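Local coordinates for DNA helicase assembly protein (Enterobacteria phage T4, PDB 1C1K) that loads the replicative helicase onto fork DNA covered by single-stranded DNA-binding protein, serving phage DNA replication, recombination and repair, at residues Ile26-Asn31 against Trp41-Ser46; Thr160-Asp165 against Lys191-Ile196; Glu134-Asn139 against Ser166-Ile171. One frame throughout, in Å; residues are numbered along the deposited sequence.

From the N terminus, contact 1 comes first: the end of helix 16-30 meets the segment 41-46 that follows it, closing a nine-residue loop without helix or strand. Contacts 3 and 2 lie farther along and cross in the chain. Contact 3 opens at 134-139, contact 2 opens at 160-165, contact 3 closes at 166-171 and contact 2 at 191-196. The crossing pair shares helix 158-168, and D165 OD1 accepts a probable hydrogen bond from I171 N. Contact 1 adjoins contact 2 where H29 NE2 is hydrogen-bonded to A192 O, so helix 16-30 in the N-terminal part is tied to helix 181-196 in the C-terminal part.

Contact 1 of 3, residues Ile26-Asn31 against Trp41-Ser46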
loop_
_atom_site.group_PDB
_atom_site.type_symbol
_atom_site.label_atom_id
_atom_site.label_comp_id
_atom_site.label_asym_id
_atom_site.label_seq_id
_atom_site.Cartn_x
_atom_site.Cartn_y
_atom_site.Cartn_z
ATOM N N ILE A 26 7.661 -3.905 9.886
ATOM C CA ILE A 26 6.770 -3.498 8.804
ATOM C C ILE A 26 5.695 -2.553 9.338
ATOM O O ILE A 26 5.300 -1.602 8.664
ATOM C CB ILE A 26 6.126 -4.733 8.114
ATOM C CG1 ILE A 26 7.222 -5.533 7.402
ATOM C CG2 ILE A 26 5.046 -4.287 7.098
ATOM C CD1 ILE A 26 6.788 -6.909 6.905
ATOM N N LYS A 27 5.242 -2.800 10.562
ATOM C CA LYS A 27 4.230 -1.951 11.179
ATOM C C LYS A 27 4.778 -0.536 11.342
ATOM O O LYS A 27 4.115 0.445 11.005
ATOM C CB LYS A 27 3.831 -2.503 12.547
ATOM C CG LYS A 27 2.726 -1.715 13.241
ATOM C CD LYS A 27 2.615 -2.117 14.704
ATOM C CE LYS A 27 1.407 -1.483 15.361
ATOM N NZ LYS A 27 1.610 -1.374 16.829
ATOM N N GLN A 28 5.999 -0.433 11.851
ATOM C CA GLN A 28 6.609 0.871 12.057
ATOM C C GLN A 28 6.890 1.551 10.721
ATOM O O GLN A 28 6.761 2.766 10.589
ATOM C CB GLN A 28 7.887 0.712 12.882
ATOM C CG GLN A 28 7.591 0.321 14.323
ATOM C CD GLN A 28 8.824 -0.090 15.095
ATOM O OE1 GLN A 28 8.728 -0.700 16.167
ATOM N NE2 GLN A 28 9.995 0.239 14.560
ATOM N N HIS A 29 7.257 0.759 9.722
ATOM C CA HIS A 29 7.529 1.296 8.401
ATOM C C HIS A 29 6.251 1.923 7.839
ATOM O O HIS A 29 6.271 3.041 7.323
ATOM C CB HIS A 29 8.007 0.179 7.466
ATOM C CG HIS A 29 8.202 0.626 6.053
ATOM N ND1 HIS A 29 9.437 0.965 5.548
ATOM C CD2 HIS A 29 7.317 0.805 5.042
ATOM C CE1 HIS A 29 9.306 1.332 4.285
ATOM N NE2 HIS A 29 8.030 1.245 3.954
ATOM N N MET A 30 5.140 1.201 7.955
ATOM C CA MET A 30 3.861 1.681 7.442
ATOM C C MET A 30 3.312 2.884 8.213
ATOM O O MET A 30 2.373 3.542 7.753
ATOM C CB MET A 30 2.847 0.538 7.430
ATOM C CG MET A 30 3.150 -0.526 6.368
ATOM S SD MET A 30 3.389 0.140 4.683
ATOM C CE MET A 30 1.912 1.130 4.530
ATOM N N ASN A 31 3.910 3.171 9.371
ATOM C CA ASN A 31 3.516 4.308 10.208
ATOM C C ASN A 31 4.507 5.455 10.007
ATOM O O ASN A 31 4.393 6.503 10.653
ATOM C CB ASN A 31 3.523 3.919 11.688
ATOM C CG ASN A 31 2.255 3.220 12.118
ATOM O OD1 ASN A 31 2.253 2.471 13.097
ATOM N ND2 ASN A 31 1.166 3.461 11.399
ATOM N N TRP A 41 15.574 -4.535 5.770
ATOM C CA TRP A 41 14.691 -5.449 6.498
ATOM C C TRP A 41 15.256 -6.051 7.788
ATOM O O TRP A 41 14.984 -7.207 8.135
ATOM C CB TRP A 41 14.221 -6.565 5.563
ATOM C CG TRP A 41 13.511 -6.038 4.357
ATOM C CD1 TRP A 41 14.083 -5.602 3.199
ATOM C CD2 TRP A 41 12.094 -5.897 4.185
ATOM N NE1 TRP A 41 13.112 -5.198 2.312
ATOM C CE2 TRP A 41 11.883 -5.369 2.891
ATOM C CE3 TRP A 41 10.981 -6.166 4.997
ATOM C CZ2 TRP A 41 10.601 -5.106 2.388
ATOM C CZ3 TRP A 41 9.708 -5.902 4.497
ATOM C CH2 TRP A 41 9.531 -5.378 3.205
ATOM N N CYS A 42 16.033 -5.245 8.499
ATOM C CA CYS A 42 16.616 -5.649 9.765
ATOM C C CYS A 42 16.246 -4.578 10.767
ATOM O O CYS A 42 16.222 -3.394 10.436
ATOM C CB CYS A 42 18.137 -5.717 9.668
ATOM S SG CYS A 42 18.757 -7.043 8.642
ATOM N N MET A 43 15.947 -4.987 11.988
ATOM C CA MET A 43 15.610 -4.029 13.029
ATOM C C MET A 43 15.725 -4.708 14.375
ATOM O O MET A 43 15.397 -5.887 14.522
ATOM C CB MET A 43 14.188 -3.485 12.844
ATOM C CG MET A 43 13.869 -2.280 13.737
ATOM S SD MET A 43 12.173 -1.642 13.565
ATOM C CE MET A 43 11.300 -2.807 14.596
ATOM N N ARG A 44 16.224 -3.967 15.353
ATOM C CA ARG A 44 16.355 -4.502 16.692
ATOM C C ARG A 44 15.062 -4.132 17.400
ATOM O O ARG A 44 14.468 -3.094 17.106
ATOM C CB ARG A 44 17.551 -3.868 17.402
ATOM C CG ARG A 44 18.686 -4.838 17.678
ATOM C CD ARG A 44 20.038 -4.157 17.588
ATOM N NE ARG A 44 20.353 -3.752 16.221
ATOM C CZ ARG A 44 21.560 -3.369 15.811
ATOM N NH1 ARG A 44 22.577 -3.338 16.666
ATOM N NH2 ARG A 44 21.750 -3.017 14.545
ATOM N N VAL A 45 14.610 -4.985 18.312
ATOM C CA VAL A 45 13.381 -4.708 19.043
ATOM C C VAL A 45 13.593 -4.896 20.540
ATOM O O VAL A 45 14.577 -5.495 20.964
ATOM C CB VAL A 45 12.238 -5.637 18.586
ATOM C CG1 VAL A 45 12.154 -5.645 17.069
ATOM C CG2 VAL A 45 12.473 -7.050 19.110
ATOM N N SER A 46 12.664 -4.379 21.336
ATOM C CA SER A 46 12.740 -4.508 22.786
ATOM C C SER A 46 12.175 -5.868 23.203
ATOM O O SER A 46 10.996 -6.163 22.970
ATOM C CB SER A 46 11.938 -3.386 23.452
ATOM O OG SER A 46 11.554 -3.743 24.768
#
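I26 and W41 meet where the CG1-CD1 branch of the isoleucine comes up to the rim of the indole. I26 CG1 lies 3.8 Å from W41 CZ3, and I26 CD1 is almost as near, at 3.9 Å from the same CZ3. Both carbons lie close to the ring plane, so the benzo edge of the indole, not its face, is what the isoleucine touches. Neither CB points directly at the other segment; the approach is made by the ends of the side chains. For I26 this follows from CG1 standing beside the backbone N (chi1 -66°) with CD1 extended beyond it.

The second pairing sets the amide of Q28 against the thioether of M43. The methionine leaves its backbone with an extended chain, then bends at the sulfur (chi3 81°). This bend leaves SD and CE on one side of the amide plane, so that the thioether approaches from above that plane rather than within it. The distances from Q28 NE2 to M43 SD, 3.0 Å, and to M43 CE, 3.3 Å, are both short, and the nature of this approach remains doubtful.

The two pairings place the loop beside the last turns of helix 16-30, the isoleucine-indole contact being the clear one. Behind I26 lies helix 68-81, through F75 and L79, while W41 also packs on P7, V36 and I196, the last from helix 181-196. M43 touches M25 of helix 16-30, and beyond it S46 caps the start of helix 47-52 through A49 N.

Contact 2 of 3, residues Thr160-Asp165 against Lys191-Ile196; sequences TFILLD and KAYRKI
I162 directs its two branches at successive residues of the facing helix. CG1 stands beside the backbone N (chi1 -66°) and carries CD1 to Y193, 3.5 Å from CD2 and 3.7 Å from CB of that tyrosine, so the methyl meets the ring obliquely near its root. The other branch, CG2, rests against the aliphatic stem of R194, 4.1 Å from its CG.

R194 starts out extended, then bends at chi3 (67°), which brings its guanidinium round to D165. The aspartate holds CG anti to its own N, sending the carboxylate across to meet it. NH1 donates to D165 OD2 at 2.9 Å in a salt bridge. That oxygen sits at the guanidinium edge, near its plane, and is met on its syn side but somewhat out of the carboxylate plane, by a moderately bent N-H...O; the two flat groups are turned 47° apart. A water donates to D165 OD1 at 2.7 Å and accepts from R194 NH1. With I171 N also donating to OD1, the buried carboxylate is satisfied at both oxygens. R194 NH2 pairs with D172 of helix 170-177, and Y193 OH is hydrogen-bonded to E159 OE2.

The geometry is that of two steeply crossed helices, with segment axes 10.3 Å apart at closest approach: an apolar centre and a charged flank, in the C-terminal region of this two-domain, alpha-helical fold.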
loop_
_atom_site.group_PDB
_atom_site.type_symbol
_atom_site.label_atom_id
_atom_site.label_comp_id
_atom_site.label_asym_id
_atom_site.label_seq_id
_atom_site.Cartn_x
_atom_site.Cartn_y
_atom_site.Cartn_z
ATOM N N THR A 160 -2.836 1.260 -7.483
ATOM C CA THR A 160 -3.195 2.107 -8.612
ATOM C C THR A 160 -2.804 3.548 -8.304
ATOM O O THR A 160 -2.212 4.226 -9.141
ATOM C CB THR A 160 -4.707 2.043 -8.909
ATOM O OG1 THR A 160 -4.997 0.823 -9.597
ATOM C CG2 THR A 160 -5.139 3.227 -9.779
ATOM N N PHE A 161 -3.119 4.007 -7.100
ATOM C CA PHE A 161 -2.780 5.371 -6.703
ATOM C C PHE A 161 -1.270 5.589 -6.817
ATOM O O PHE A 161 -0.810 6.602 -7.357
ATOM C CB PHE A 161 -3.232 5.632 -5.261
ATOM C CG PHE A 161 -3.364 7.095 -4.918
ATOM C CD1 PHE A 161 -2.248 7.841 -4.541
ATOM C CD2 PHE A 161 -4.609 7.728 -4.972
ATOM C CE1 PHE A 161 -2.367 9.198 -4.222
ATOM C CE2 PHE A 161 -4.740 9.085 -4.654
ATOM C CZ PHE A 161 -3.614 9.819 -4.279
ATOM N N ILE A 162 -0.490 4.630 -6.327
ATOM C CA ILE A 162 0.956 4.767 -6.377
ATOM C C ILE A 162 1.483 4.623 -7.801
ATOM O O ILE A 162 2.477 5.246 -8.167
ATOM C CB ILE A 162 1.635 3.768 -5.412
ATOM C CG1 ILE A 162 1.273 4.144 -3.970
ATOM C CG2 ILE A 162 3.153 3.812 -5.574
ATOM C CD1 ILE A 162 1.533 3.049 -2.953
ATOM N N LEU A 163 0.818 3.819 -8.618
ATOM C CA LEU A 163 1.247 3.671 -10.006
ATOM C C LEU A 163 1.021 5.007 -10.733
ATOM O O LEU A 163 1.883 5.470 -11.481
ATOM C CB LEU A 163 0.459 2.544 -10.689
ATOM C CG LEU A 163 1.033 1.131 -10.490
ATOM C CD1 LEU A 163 -0.032 0.098 -10.827
ATOM C CD2 LEU A 163 2.265 0.938 -11.359
ATOM N N LEU A 164 -0.134 5.627 -10.509
ATOM C CA LEU A 164 -0.427 6.910 -11.136
ATOM C C LEU A 164 0.600 7.937 -10.648
ATOM O O LEU A 164 1.126 8.731 -11.428
ATOM C CB LEU A 164 -1.840 7.372 -10.765
ATOM C CG LEU A 164 -3.014 6.579 -11.354
ATOM C CD1 LEU A 164 -4.287 6.908 -10.593
ATOM C CD2 LEU A 164 -3.175 6.915 -12.828
ATOM N N ASP A 165 0.887 7.909 -9.353
ATOM C CA ASP A 165 1.848 8.828 -8.755
ATOM C C ASP A 165 3.235 8.749 -9.393
ATOM O O ASP A 165 3.937 9.764 -9.487
ATOM C CB ASP A 165 1.973 8.549 -7.258
ATOM C CG ASP A 165 3.050 9.392 -6.598
ATOM O OD1 ASP A 165 2.760 10.565 -6.285
ATOM O OD2 ASP A 165 4.178 8.882 -6.394
ATOM N N LYS A 191 3.192 6.881 1.094
ATOM C CA LYS A 191 4.627 7.048 0.948
ATOM C C LYS A 191 5.382 5.819 1.445
ATOM O O LYS A 191 6.374 5.410 0.845
ATOM C CB LYS A 191 5.088 8.301 1.687
ATOM C CG LYS A 191 4.595 9.590 1.032
ATOM C CD LYS A 191 5.447 10.790 1.449
ATOM C CE LYS A 191 5.152 11.215 2.878
ATOM N NZ LYS A 191 3.740 11.639 3.068
ATOM N N ALA A 192 4.906 5.224 2.535
ATOM C CA ALA A 192 5.564 4.039 3.078
ATOM C C ALA A 192 5.496 2.886 2.075
ATOM O O ALA A 192 6.500 2.223 1.810
ATOM C CB ALA A 192 4.916 3.637 4.396
ATOM N N TYR A 193 4.310 2.654 1.514
ATOM C CA TYR A 193 4.119 1.582 0.540
ATOM C C TYR A 193 4.918 1.880 -0.733
ATOM O O TYR A 193 5.475 0.983 -1.358
ATOM C CB TYR A 193 2.630 1.443 0.220
ATOM C CG TYR A 193 2.207 0.146 -0.462
ATOM C CD1 TYR A 193 3.022 -0.999 -0.442
ATOM C CD2 TYR A 193 0.984 0.067 -1.123
ATOM C CE1 TYR A 193 2.618 -2.180 -1.068
ATOM C CE2 TYR A 193 0.573 -1.108 -1.751
ATOM C CZ TYR A 193 1.391 -2.224 -1.721
ATOM O OH TYR A 193 0.976 -3.373 -2.360
ATOM N N ARG A 194 4.985 3.152 -1.104
ATOM C CA ARG A 194 5.731 3.541 -2.293
ATOM C C ARG A 194 7.210 3.155 -2.165
ATOM O O ARG A 194 7.859 2.820 -3.152
ATOM C CB ARG A 194 5.579 5.055 -2.532
ATOM C CG ARG A 194 6.330 5.597 -3.748
ATOM C CD ARG A 194 5.952 7.057 -4.044
ATOM N NE ARG A 194 6.397 7.975 -2.996
ATOM C CZ ARG A 194 6.282 9.302 -3.050
ATOM N NH1 ARG A 194 5.733 9.892 -4.109
ATOM N NH2 ARG A 194 6.722 10.045 -2.042
ATOM N N LYS A 195 7.739 3.195 -0.944
ATOM C CA LYS A 195 9.139 2.843 -0.710
ATOM C C LYS A 195 9.441 1.373 -0.998
ATOM O O LYS A 195 10.533 1.034 -1.459
ATOM C CB LYS A 195 9.529 3.162 0.736
ATOM C CG LYS A 195 9.706 4.650 1.004
ATOM C CD LYS A 195 10.229 4.916 2.402
ATOM C CE LYS A 195 10.472 6.408 2.607
ATOM N NZ LYS A 195 11.834 6.684 3.146
ATOM N N ILE A 196 8.480 0.495 -0.728
ATOM C CA ILE A 196 8.713 -0.923 -0.973
ATOM C C ILE A 196 8.246 -1.383 -2.355
ATOM O O ILE A 196 8.477 -2.524 -2.744
ATOM C CB ILE A 196 8.052 -1.803 0.116
ATOM C CG1 ILE A 196 6.589 -1.429 0.295
ATOM C CG2 ILE A 196 8.789 -1.629 1.438
ATOM C CD1 ILE A 196 5.848 -2.359 1.250
HETATM O O HOH W 1 4.736 12.183 -5.502
#

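Contact 3 of 3, residues Glu134-Asn139 against Ser166-Ile171; sequences EIFEYN and SFLNII
The face of the F136 ring receives L168 in a CH-pi contact. L168 CD1 lies 4.0 Å from the ring centroid and 19° off the ring normal, displaced toward the rim on the CD2 and CE2 side, with F136 CD2 its nearest atom at 3.8 Å. The opposite face of the ring is covered by the preceding residue, with I135 CG2 over its centre, so the phenyl group is held between two methyls, one from its own segment and one from across the contact. The CB of F136 already points toward the other segment; with CG beside the backbone N (chi1 -47°) the ring offers one face to L168.

Plain apolar packing completes the meeting. I170 CD1 stands 3.9 Å from F136 CD2, approaching obliquely. The CB of I170 does not aim at the loop, but the extended CG1 branch brings CD1 nearer. L168 and I170 therefore converge on the same ring carbon, CD2, from either side of the break between the two helices. Neighbours outside the two segments frame the ring: F132 edge-to-face, with F208 of helix 201-216 and the aliphatic I120 of helix 109-126 packing against it.

Beside the hydrophobic patch, E137 forms a salt bridge with K173 and gives the loop a second attachment to helix 170-177.

Between the two gripping residues, N169 leaves right-handed helical geometry with a positive phi (54°). It separates helix 158-168 from helix 170-177 and occupies the N-cap position of the latter, though its side chain makes no capping bond. The arrangement is that of a helix-to-helix junction, kinked at one left-handed residue, whose flanking aliphatic side chains pack on an aromatic residue of the loop between helices 109-126 and 146-152.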
loop_
_atom_site.group_PDB
_atom_site.type_symbol
_atom_site.label_atom_id
_atom_site.label_comp_id
_atom_site.label_asym_id
_atom_site.label_seq_id
_atom_site.Cartn_x
_atom_site.Cartn_y
_atom_site.Cartn_z
ATOM N N GLU A 134 -7.874 17.680 -14.071
ATOM C CA GLU A 134 -8.597 18.170 -12.900
ATOM C C GLU A 134 -8.879 17.074 -11.865
ATOM O O GLU A 134 -9.110 17.353 -10.685
ATOM C CB GLU A 134 -9.912 18.823 -13.340
ATOM C CG GLU A 134 -9.704 20.197 -13.961
ATOM C CD GLU A 134 -10.917 20.725 -14.705
ATOM O OE1 GLU A 134 -10.747 21.696 -15.473
ATOM O OE2 GLU A 134 -12.033 20.189 -14.528
ATOM N N ILE A 135 -8.860 15.824 -12.314
ATOM C CA ILE A 135 -9.109 14.689 -11.433
ATOM C C ILE A 135 -7.951 14.493 -10.455
ATOM O O ILE A 135 -8.155 14.163 -9.285
ATOM C CB ILE A 135 -9.257 13.378 -12.255
ATOM C CG1 ILE A 135 -10.571 13.394 -13.049
ATOM C CG2 ILE A 135 -9.172 12.164 -11.325
ATOM C CD1 ILE A 135 -11.807 13.315 -12.193
ATOM N N PHE A 136 -6.738 14.728 -10.943
ATOM C CA PHE A 136 -5.534 14.508 -10.160
ATOM C C PHE A 136 -4.961 15.680 -9.380
ATOM O O PHE A 136 -4.117 15.481 -8.513
ATOM C CB PHE A 136 -4.464 13.925 -11.084
ATOM C CG PHE A 136 -4.966 12.798 -11.931
ATOM C CD1 PHE A 136 -5.515 13.041 -13.184
ATOM C CD2 PHE A 136 -4.933 11.488 -11.455
ATOM C CE1 PHE A 136 -6.028 11.999 -13.952
ATOM C CE2 PHE A 136 -5.443 10.443 -12.215
ATOM C CZ PHE A 136 -5.991 10.698 -13.465
ATOM N N GLU A 137 -5.424 16.891 -9.669
ATOM C CA GLU A 137 -4.910 18.067 -8.981
ATOM C C GLU A 137 -5.561 18.351 -7.632
ATOM O O GLU A 137 -6.769 18.234 -7.465
ATOM C CB GLU A 137 -5.057 19.298 -9.877
ATOM C CG GLU A 137 -4.201 19.266 -11.128
ATOM C CD GLU A 137 -2.726 19.482 -10.837
ATOM O OE1 GLU A 137 -1.886 18.916 -11.572
ATOM O OE2 GLU A 137 -2.403 20.219 -9.879
ATOM N N TYR A 138 -4.738 18.733 -6.663
ATOM C CA TYR A 138 -5.226 19.071 -5.334
ATOM C C TYR A 138 -6.133 20.307 -5.457
ATOM O O TYR A 138 -5.835 21.232 -6.217
ATOM C CB TYR A 138 -4.030 19.368 -4.422
ATOM C CG TYR A 138 -4.384 19.977 -3.092
ATOM C CD1 TYR A 138 -4.842 19.180 -2.040
ATOM C CD2 TYR A 138 -4.244 21.348 -2.871
ATOM C CE1 TYR A 138 -5.150 19.735 -0.797
ATOM C CE2 TYR A 138 -4.547 21.915 -1.633
ATOM C CZ TYR A 138 -4.999 21.103 -0.600
ATOM O OH TYR A 138 -5.280 21.653 0.630
ATOM N N ASN A 139 -7.241 20.302 -4.717
ATOM C CA ASN A 139 -8.208 21.403 -4.725
ATOM C C ASN A 139 -8.230 22.081 -3.352
ATOM O O ASN A 139 -8.826 21.567 -2.415
ATOM C CB ASN A 139 -9.609 20.862 -5.056
ATOM C CG ASN A 139 -10.634 21.967 -5.282
ATOM O OD1 ASN A 139 -11.743 21.714 -5.756
ATOM N ND2 ASN A 139 -10.269 23.195 -4.943
ATOM N N SER A 166 3.626 7.555 -9.834
ATOM C CA SER A 166 4.944 7.364 -10.427
ATOM C C SER A 166 5.244 8.300 -11.593
ATOM O O SER A 166 6.395 8.679 -11.797
ATOM C CB SER A 166 5.147 5.895 -10.838
ATOM O OG SER A 166 4.501 5.563 -12.053
ATOM N N PHE A 167 4.222 8.686 -12.353
ATOM C CA PHE A 167 4.453 9.603 -13.471
ATOM C C PHE A 167 3.662 10.904 -13.358
ATOM O O PHE A 167 3.877 11.818 -14.149
ATOM C CB PHE A 167 4.170 8.922 -14.822
ATOM C CG PHE A 167 2.777 8.375 -14.955
ATOM C CD1 PHE A 167 1.769 9.137 -15.533
ATOM C CD2 PHE A 167 2.473 7.096 -14.498
ATOM C CE1 PHE A 167 0.475 8.637 -15.653
ATOM C CE2 PHE A 167 1.178 6.582 -14.612
ATOM C CZ PHE A 167 0.175 7.357 -15.190
ATOM N N LEU A 168 2.766 10.997 -12.375
ATOM C CA LEU A 168 1.967 12.210 -12.187
ATOM C C LEU A 168 2.355 13.024 -10.949
ATOM O O LEU A 168 1.872 14.144 -10.765
ATOM C CB LEU A 168 0.475 11.866 -12.128
ATOM C CG LEU A 168 -0.145 11.233 -13.383
ATOM C CD1 LEU A 168 -1.619 10.960 -13.136
ATOM C CD2 LEU A 168 0.038 12.159 -14.586
ATOM N N ASN A 169 3.203 12.460 -10.090
ATOM C CA ASN A 169 3.671 13.163 -8.891
ATOM C C ASN A 169 2.543 13.689 -7.991
ATOM O O ASN A 169 2.622 14.801 -7.469
ATOM C CB ASN A 169 4.581 14.330 -9.319
ATOM C CG ASN A 169 5.331 14.955 -8.150
ATOM O OD1 ASN A 169 5.570 16.170 -8.126
ATOM N ND2 ASN A 169 5.709 14.134 -7.180
ATOM N N ILE A 170 1.511 12.880 -7.793
ATOM C CA ILE A 170 0.356 13.259 -6.981
ATOM C C ILE A 170 0.604 13.414 -5.482
ATOM O O ILE A 170 0.191 14.400 -4.868
ATOM C CB ILE A 170 -0.789 12.229 -7.142
ATOM C CG1 ILE A 170 -1.260 12.176 -8.597
ATOM C CG2 ILE A 170 -1.941 12.586 -6.226
ATOM C CD1 ILE A 170 -1.978 10.871 -8.952
ATOM N N ILE A 171 1.260 12.421 -4.889
ATOM C CA ILE A 171 1.513 12.424 -3.455
ATOM C C ILE A 171 2.303 13.627 -2.968
ATOM O O ILE A 171 1.849 14.356 -2.085
ATOM C CB ILE A 171 2.244 11.127 -3.015
ATOM C CG1 ILE A 171 1.361 9.906 -3.299
ATOM C CG2 ILE A 171 2.578 11.190 -1.526
ATOM C CD1 ILE A 171 2.121 8.568 -3.313
#